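Local coordinates for uncharacterized protein (Bacteroides ovatus, PDB 4IRT), which is of unknown function but is a putative neuraminidase of the BNR-repeat family, with a beta-propeller-like architecture of four-stranded antiparallel sheets, at residues E372-K375 and K376-L380. Sequence-based numbering, arbitrary orientation.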
loop_
_atom_site.group_PDB
_atom_site.type_symbol
_atom_site.label_atom_id
_atom_site.label_comp_id
_atom_site.label_asym_id
_atom_site.label_seq_id
_atom_site.Cartn_x
_atom_site.Cartn_y
_atom_site.Cartn_z
ATOM N N GLU A 372 1.880 -5.954 9.788
ATOM C CA GLU A 372 1.766 -6.254 11.214
ATOM C C GLU A 372 2.852 -7.201 11.737
ATOM O O GLU A 372 3.364 -7.035 12.834
ATOM C CB GLU A 372 0.345 -6.739 11.515
ATOM C CG GLU A 372 -0.705 -5.698 11.110
ATOM C CD GLU A 372 -0.374 -4.275 11.593
ATOM O OE1 GLU A 372 -0.389 -4.044 12.815
ATOM O OE2 GLU A 372 -0.077 -3.399 10.755
ATOM N N LEU A 373 3.254 -8.174 10.935
ATOM C CA LEU A 373 4.334 -9.059 11.309
ATOM C C LEU A 373 5.650 -8.312 11.430
ATOM O O LEU A 373 6.431 -8.597 12.317
ATOM C CB LEU A 373 4.486 -10.177 10.288
ATOM C CG LEU A 373 5.449 -11.293 10.642
ATOM C CD1 LEU A 373 5.015 -12.043 11.902
ATOM C CD2 LEU A 373 5.479 -12.240 9.461
ATOM N N TRP A 374 5.895 -7.337 10.568
ATOM C CA TRP A 374 7.087 -6.528 10.718
ATOM C C TRP A 374 7.016 -5.735 12.048
ATOM O O TRP A 374 7.989 -5.724 12.827
ATOM C CB TRP A 374 7.305 -5.614 9.502
ATOM C CG TRP A 374 8.466 -4.711 9.754
ATOM C CD1 TRP A 374 8.418 -3.403 10.145
ATOM C CD2 TRP A 374 9.839 -5.083 9.768
ATOM N NE1 TRP A 374 9.679 -2.930 10.352
ATOM C CE2 TRP A 374 10.579 -3.932 10.114
ATOM C CE3 TRP A 374 10.530 -6.260 9.456
ATOM C CZ2 TRP A 374 11.962 -3.931 10.186
ATOM C CZ3 TRP A 374 11.912 -6.251 9.546
ATOM C CH2 TRP A 374 12.604 -5.084 9.887
ATOM N N LYS A 375 5.879 -5.094 12.312
ATOM C CA LYS A 375 5.742 -4.292 13.510
ATOM C C LYS A 375 5.888 -5.098 14.797
ATOM O O LYS A 375 6.504 -4.631 15.756
ATOM C CB LYS A 375 4.392 -3.586 13.539
ATOM C CG LYS A 375 4.186 -2.523 12.470
ATOM C CD LYS A 375 2.790 -1.956 12.669
ATOM C CE LYS A 375 2.350 -1.096 11.524
ATOM N NZ LYS A 375 0.887 -0.859 11.708
ATOM N N LYS A 376 5.299 -6.287 14.832
ATOM C CA LYS A 376 5.223 -7.072 16.073
ATOM C C LYS A 376 6.395 -8.014 16.220
ATOM O O LYS A 376 6.832 -8.260 17.340
ATOM C CB LYS A 376 3.929 -7.887 16.131
ATOM C CG LYS A 376 2.648 -7.087 16.008
ATOM C CD LYS A 376 2.304 -6.350 17.278
ATOM C CE LYS A 376 0.992 -5.596 17.091
ATOM N NZ LYS A 376 0.488 -5.011 18.364
ATOM N N GLN A 377 6.902 -8.555 15.113
ATOM C CA GLN A 377 7.924 -9.599 15.178
ATOM C C GLN A 377 9.224 -9.342 14.407
ATOM O O GLN A 377 10.138 -10.148 14.461
ATOM C CB GLN A 377 7.322 -10.952 14.774
ATOM C CG GLN A 377 6.172 -11.392 15.661
ATOM C CD GLN A 377 5.793 -12.841 15.427
ATOM O OE1 GLN A 377 6.653 -13.672 15.158
ATOM N NE2 GLN A 377 4.505 -13.147 15.532
ATOM N N ARG A 378 9.329 -8.187 13.750
ATOM C CA ARG A 378 10.452 -7.855 12.880
ATOM C C ARG A 378 10.809 -8.948 11.884
ATOM O O ARG A 378 11.978 -9.230 11.651
ATOM C CB ARG A 378 11.688 -7.435 13.713
ATOM C CG ARG A 378 11.433 -6.169 14.503
ATOM C CD ARG A 378 11.508 -4.967 13.587
ATOM N NE ARG A 378 11.434 -3.740 14.368
ATOM C CZ ARG A 378 10.332 -3.062 14.618
ATOM N NH1 ARG A 378 9.163 -3.434 14.113
ATOM N NH2 ARG A 378 10.410 -1.976 15.371
ATOM N N LYS A 379 9.784 -9.527 11.280
ATOM C CA LYS A 379 9.935 -10.446 10.141
ATOM C C LYS A 379 9.281 -9.803 8.938
ATOM O O LYS A 379 8.242 -9.135 9.084
ATOM C CB LYS A 379 9.259 -11.770 10.432
ATOM C CG LYS A 379 9.991 -12.591 11.480
ATOM C CD LYS A 379 9.174 -13.810 11.864
ATOM C CE LYS A 379 9.992 -14.774 12.697
ATOM N NZ LYS A 379 9.296 -16.078 12.848
ATOM N N LEU A 380 9.921 -9.961 7.773
ATOM C CA LEU A 380 9.415 -9.412 6.508
ATOM C C LEU A 380 8.928 -10.539 5.625
ATOM O O LEU A 380 9.744 -11.340 5.098
ATOM C CB LEU A 380 10.504 -8.624 5.764
ATOM C CG LEU A 380 10.153 -7.952 4.438
ATOM C CD1 LEU A 380 9.000 -6.976 4.664
ATOM C CD2 LEU A 380 11.374 -7.243 3.863
HETATM O O HOH W 1 8.636 -5.434 17.416
#
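R378 folds back over W374 at the C-terminal end of the short helix 371-377. Its CD lies over one face of the indole, 3.8 Å from the centroid of the six-membered ring, a CH-pi contact. A bend at chi2 (-77°) turns the chain back over the ring; the guanidinium and indole planes are 20° apart. Two donors of R378 grip W374 O from opposite faces of the carbonyl plane: backbone N at 3.0 Å and NH1 at 2.9 Å. E187 and E322 form salt bridges to NH1 and NE of the same guanidinium, which would fix its rotation. Upstream, K376 N to E372 O and Q377 N to L373 O are ordinary helical bonds; the helix ends at Q377, and R378 leaves it with positive phi (48°). Through W374 and L380 the helix and its exit pack on strand 318-322, an outer strand of one four-stranded sheet of the propeller-like fold; W374 NE1 bonds to V321 O. With W374 cut back to an alanine, the R378 methylene is likely to lose its aromatic face and V321 O its indole donor. Van der Waals contacts continue on another side of the helix, with L373 CD1 3.7 Å from the Q377 amide carbon CD and L373 CG 3.8 Å from K379 CB. K375 NZ, hydrogen-bonded to V185 O, also forms a salt bridge at 2.9 Å with the syn lone pair of E372 OE2.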